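PDB 4I3B: bilirubin-inducible fluorescent protein UnaG from Anguilla japonica, which binds unconjugated bilirubin with high affinity inside its beta-barrel and, once loaded, emits green fluorescence when excited. Local coordinates for residues A[67-77]-A[88-99]. Sequence-based numbering, arbitrary orientation. Where two conformers were deposited one is given.
With BLR (3-[5-[(Z)-(4-ethenyl-3-methyl-5-oxidanylidene-pyrrol-2-ylidene)methyl]-2-[[5-[(Z)-(3-ethenyl-4-methyl-5-oxidanylidene-pyrrol-2-ylidene)methyl]-3-(3-hydroxy-3-oxopropyl)-4-methyl-1H-pyrrol-2-yl]methyl]-4-methyl-1H-pyrrol-3-yl]propanoic acid), chain G.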
# COMPACT_ATOMS: atom_id res chain seq x y z
N VAL A 67 0.17 6.01 7.37
CA VAL A 67 -1.27 6.12 7.41
C VAL A 67 -1.76 5.51 8.72
O VAL A 67 -1.16 4.57 9.26
CB VAL A 67 -1.96 5.41 6.23
CG1 VAL A 67 -1.68 6.14 4.90
CG2 VAL A 67 -1.57 3.95 6.13
N LYS A 68 -2.85 6.09 9.24
CA LYS A 68 -3.52 5.61 10.44
C LYS A 68 -5.00 5.54 10.14
O LYS A 68 -5.57 6.52 9.65
CB LYS A 68 -3.32 6.61 11.60
CG LYS A 68 -1.92 6.77 12.12
CD LYS A 68 -1.91 7.60 13.41
CE LYS A 68 -0.59 7.46 14.15
NZ LYS A 68 -0.54 8.27 15.40
N PHE A 69 -5.64 4.43 10.45
CA PHE A 69 -7.05 4.28 10.14
C PHE A 69 -7.76 3.29 11.05
O PHE A 69 -7.12 2.44 11.69
CB PHE A 69 -7.24 3.85 8.68
CG PHE A 69 -6.48 2.59 8.32
CD1 PHE A 69 -7.04 1.33 8.55
CD2 PHE A 69 -5.21 2.67 7.74
CE1 PHE A 69 -6.34 0.15 8.21
CE2 PHE A 69 -4.52 1.51 7.41
CZ PHE A 69 -5.08 0.26 7.65
N LYS A 70 -9.07 3.41 11.07
CA LYS A 70 -9.95 2.45 11.69
C LYS A 70 -10.70 1.71 10.58
O LYS A 70 -11.21 2.33 9.64
CB LYS A 70 -10.91 3.20 12.62
CG LYS A 70 -11.99 2.33 13.25
CD LYS A 70 -12.70 3.07 14.37
CE LYS A 70 -14.05 2.43 14.68
NZ LYS A 70 -13.93 1.03 15.16
N LEU A 71 -10.79 0.39 10.66
CA LEU A 71 -11.50 -0.37 9.63
C LEU A 71 -12.89 0.20 9.43
O LEU A 71 -13.62 0.46 10.40
CB LEU A 71 -11.61 -1.85 10.01
CG LEU A 71 -10.28 -2.58 10.14
CD1 LEU A 71 -10.48 -4.01 10.61
CD2 LEU A 71 -9.54 -2.56 8.82
N GLY A 72 -13.27 0.37 8.17
CA GLY A 72 -14.59 0.83 7.83
C GLY A 72 -14.78 2.34 7.86
O GLY A 72 -15.84 2.81 7.48
N GLU A 73 -13.79 3.08 8.33
CA GLU A 73 -13.91 4.52 8.48
C GLU A 73 -13.09 5.24 7.42
O GLU A 73 -11.87 5.10 7.36
CB GLU A 73 -13.48 4.97 9.88
CG GLU A 73 -13.59 6.50 10.13
CD GLU A 73 -12.96 6.95 11.44
OE1 GLU A 73 -13.71 7.43 12.32
OE2 GLU A 73 -11.71 6.86 11.58
N GLU A 74 -13.75 6.02 6.58
CA GLU A 74 -13.07 6.78 5.55
C GLU A 74 -12.12 7.81 6.16
O GLU A 74 -12.42 8.43 7.19
CB GLU A 74 -14.12 7.45 4.66
CG GLU A 74 -13.53 8.18 3.48
CD GLU A 74 -14.63 8.78 2.60
OE1 GLU A 74 -15.10 8.07 1.68
OE2 GLU A 74 -15.01 9.94 2.82
N PHE A 75 -10.99 8.02 5.51
CA PHE A 75 -10.02 9.00 5.98
C PHE A 75 -9.34 9.70 4.81
O PHE A 75 -9.32 9.19 3.69
CB PHE A 75 -8.98 8.36 6.91
CG PHE A 75 -8.14 7.27 6.28
CD1 PHE A 75 -8.66 5.98 6.10
CD2 PHE A 75 -6.82 7.52 5.86
CE1 PHE A 75 -7.88 4.97 5.55
CE2 PHE A 75 -6.05 6.50 5.29
CZ PHE A 75 -6.59 5.23 5.14
N ASP A 76 -8.80 10.90 5.07
CA ASP A 76 -8.07 11.63 4.05
C ASP A 76 -6.66 11.07 3.92
O ASP A 76 -6.02 10.81 4.92
CB ASP A 76 -7.95 13.12 4.44
CG ASP A 76 -9.27 13.87 4.39
OD1 ASP A 76 -10.13 13.52 3.59
OD2 ASP A 76 -9.44 14.85 5.15
N GLU A 77 -6.18 10.94 2.69
CA GLU A 77 -4.80 10.53 2.45
C GLU A 77 -4.14 11.51 1.49
O GLU A 77 -4.78 12.07 0.60
CB GLU A 77 -4.78 9.10 1.87
CG GLU A 77 -3.37 8.46 1.82
CD GLU A 77 -3.39 7.02 1.32
OE1 GLU A 77 -4.49 6.41 1.21
OE2 GLU A 77 -2.30 6.49 1.00
N SER A 88 -9.81 7.50 1.46
CA SER A 88 -9.41 6.09 1.56
C SER A 88 -10.25 5.35 2.59
O SER A 88 -10.72 5.94 3.56
CB SER A 88 -7.95 6.01 1.96
OG SER A 88 -7.20 6.64 0.93
N VAL A 89 -10.41 4.05 2.41
CA VAL A 89 -11.10 3.24 3.40
C VAL A 89 -10.56 1.83 3.32
O VAL A 89 -10.21 1.34 2.23
CB VAL A 89 -12.64 3.27 3.20
CG1 VAL A 89 -13.07 2.56 1.91
CG2 VAL A 89 -13.35 2.72 4.45
N VAL A 90 -10.46 1.19 4.48
CA VAL A 90 -9.91 -0.15 4.56
C VAL A 90 -10.91 -1.07 5.25
O VAL A 90 -11.50 -0.69 6.25
CB VAL A 90 -8.59 -0.14 5.36
CG1 VAL A 90 -7.87 -1.49 5.19
CG2 VAL A 90 -7.68 1.02 4.87
N ASN A 91 -11.09 -2.27 4.71
CA ASN A 91 -12.00 -3.25 5.30
C ASN A 91 -11.45 -4.64 5.08
O ASN A 91 -10.69 -4.90 4.14
CB ASN A 91 -13.36 -3.25 4.62
CG ASN A 91 -14.11 -1.97 4.79
OD1 ASN A 91 -14.81 -1.78 5.77
ND2 ASN A 91 -14.02 -1.09 3.79
N LEU A 92 -11.87 -5.58 5.91
CA LEU A 92 -11.59 -6.98 5.70
C LEU A 92 -12.63 -7.65 4.77
O LEU A 92 -13.82 -7.34 4.83
CB LEU A 92 -11.59 -7.71 7.04
CG LEU A 92 -10.45 -7.30 7.97
CD1 LEU A 92 -10.77 -7.57 9.43
CD2 LEU A 92 -9.23 -8.07 7.56
N VAL A 93 -12.16 -8.58 3.93
CA VAL A 93 -13.01 -9.49 3.16
C VAL A 93 -12.39 -10.86 3.43
O VAL A 93 -11.31 -11.18 2.91
CB VAL A 93 -12.95 -9.23 1.63
CG1 VAL A 93 -13.96 -10.14 0.88
CG2 VAL A 93 -13.24 -7.81 1.30
N GLY A 94 -13.01 -11.66 4.29
CA GLY A 94 -12.38 -12.90 4.70
C GLY A 94 -11.08 -12.60 5.41
O GLY A 94 -11.08 -11.77 6.33
N GLU A 95 -10.00 -13.25 4.97
CA GLU A 95 -8.63 -13.05 5.46
C GLU A 95 -7.85 -11.93 4.75
O GLU A 95 -6.68 -11.70 5.05
CB GLU A 95 -7.81 -14.33 5.29
CG GLU A 95 -8.34 -15.53 6.04
CD GLU A 95 -7.89 -15.57 7.49
OE1 GLU A 95 -6.68 -15.32 7.76
OE2 GLU A 95 -8.75 -15.85 8.35
N LYS A 96 -8.47 -11.29 3.78
CA LYS A 96 -7.78 -10.26 3.02
C LYS A 96 -8.11 -8.87 3.57
O LYS A 96 -9.22 -8.61 4.06
CB LYS A 96 -8.25 -10.29 1.57
CG LYS A 96 -8.11 -11.62 0.84
CD LYS A 96 -8.84 -11.51 -0.51
CE LYS A 96 -8.80 -12.78 -1.34
NZ LYS A 96 -9.57 -12.59 -2.63
N LEU A 97 -7.14 -7.96 3.45
CA LEU A 97 -7.33 -6.57 3.81
C LEU A 97 -7.43 -5.81 2.52
O LEU A 97 -6.51 -5.86 1.69
CB LEU A 97 -6.16 -6.06 4.63
CG LEU A 97 -6.34 -4.72 5.30
CD1 LEU A 97 -7.34 -4.85 6.47
CD2 LEU A 97 -4.96 -4.25 5.73
N VAL A 98 -8.54 -5.12 2.34
CA VAL A 98 -8.82 -4.43 1.08
C VAL A 98 -8.91 -2.93 1.28
O VAL A 98 -9.68 -2.46 2.12
CB VAL A 98 -10.12 -4.94 0.46
CG1 VAL A 98 -10.42 -4.17 -0.79
CG2 VAL A 98 -10.01 -6.43 0.18
N TYR A 99 -8.11 -2.20 0.53
CA TYR A 99 -7.89 -0.77 0.70
C TYR A 99 -8.32 -0.08 -0.59
O TYR A 99 -7.84 -0.44 -1.68
CB TYR A 99 -6.38 -0.58 0.94
CG TYR A 99 -5.88 0.76 1.43
CD1 TYR A 99 -6.06 1.95 0.71
CD2 TYR A 99 -5.17 0.83 2.61
CE1 TYR A 99 -5.49 3.19 1.18
CE2 TYR A 99 -4.64 2.02 3.07
CZ TYR A 99 -4.79 3.18 2.36
OH TYR A 99 -4.22 4.33 2.85
CHA BLR G . 4.02 1.53 -0.01
NA BLR G . 2.14 0.91 1.57
C1A BLR G . 2.93 1.86 0.99
C2A BLR G . 2.48 3.11 1.37
C3A BLR G . 1.37 2.90 2.20
C4A BLR G . 1.19 1.53 2.32
CMA BLR G . 0.54 3.96 2.87
CAA BLR G . 3.08 4.42 0.97
CBA BLR G . 2.31 5.12 -0.08
CGA BLR G . 2.88 6.44 -0.46
O1A BLR G . 4.11 6.69 -0.30
O2A BLR G . 2.05 7.30 -0.91
CHB BLR G . 0.14 0.90 3.12
NB BLR G . 1.00 -1.40 3.29
C1B BLR G . 0.05 -0.40 3.57
C2B BLR G . -0.98 -0.97 4.35
C3B BLR G . -0.74 -2.21 4.59
C4B BLR G . 0.54 -2.69 3.93
CMB BLR G . -2.18 -0.18 4.83
OB BLR G . 1.12 -3.72 3.88
CAB BLR G . -1.57 -3.15 5.38
CBB BLR G . -1.26 -4.47 5.58
NC BLR G . 6.22 5.01 -3.32
C1C BLR G . 7.26 6.07 -3.68
C2C BLR G . 6.50 6.88 -4.68
C3C BLR G . 5.31 6.43 -4.85
C4C BLR G . 5.03 5.31 -4.07
CMC BLR G . 7.14 8.08 -5.29
OC BLR G . 8.39 6.14 -3.26
CAC BLR G . 4.27 7.01 -5.72
CBC BLR G . 4.54 7.56 -6.93
CHD BLR G . 3.89 4.59 -3.99
ND BLR G . 4.27 3.10 -1.94
C1D BLR G . 3.58 3.53 -3.02
C2D BLR G . 2.35 2.72 -3.08
C3D BLR G . 2.36 1.83 -2.04
C4D BLR G . 3.58 2.06 -1.24
CMD BLR G . 1.33 2.88 -4.16
CAD BLR G . 1.27 0.84 -1.73
CBD BLR G . 1.66 -0.54 -2.22
CGD BLR G . 2.53 -1.24 -1.24
O1D BLR G . 3.66 -1.62 -1.59
O2D BLR G . 2.13 -1.49 -0.08
O HOH W 1 -10.53 2.77 6.92
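Val-90 sets CG2 over the centre of one face of the Phe-69 ring, 3.7 Å from the centroid, in a CH-pi contact. With Phe-69 chi1 at 55°, its CG lies between the backbone N and the carbonyl carbon, which lays the ring over Val-90. At the edge of this ring sits the bilirubin methyl CMB, which also touches Tyr-99 CE2. Val-90 CG2 meets the edge of a second ring, Phe-75. Ser-88 CB lies over one face of Phe-75, and Tyr-99 OH comes to its edge, 3.4 Å from Phe-75 CZ. Farther along, Leu-71 sends CD1 to Leu-92 CD1 and CD2 to Leu-97 CD1.

The polar side has two parts. Glu-77, extended with CG opposite the backbone N (chi1 -169°), brings OE1 to two hydroxyl donors. Ser-88 OG donates a hydrogen bond of 2.7 Å to Glu-77 OE1, at its anti lone pair. Tyr-99 OH donates to Glu-77 OE1 as well, also at 2.7 Å, from above the carboxylate plane. Gln-101 is a further partner of this oxygen. With an alanine here the shared acceptor is gone, and the Tyr-99 ring would probably be freer to shift beside bilirubin, the Ser-88 hydroxyl freer to turn.

Phe-75 and Ser-88 form an antiparallel hydrogen-bonded pair, with Ser-88 N 2.8 Å from Phe-75 O. At the type II turn 70-73, Gly-72 N donates to Val-90 O at 2.8 Å. A water accepts from Val-90 N and donates to Lys-70 O and Glu-73 O, so it ties the turn to strand 86-93.

This is where the barrel of the fatty-acid binding protein family parts, between strands 64-70 and 75-77. Strand 64-70 pairs with strand 50-56, while strand 75-77 pairs with strand 86-93, which in turn runs beside strand 96-103.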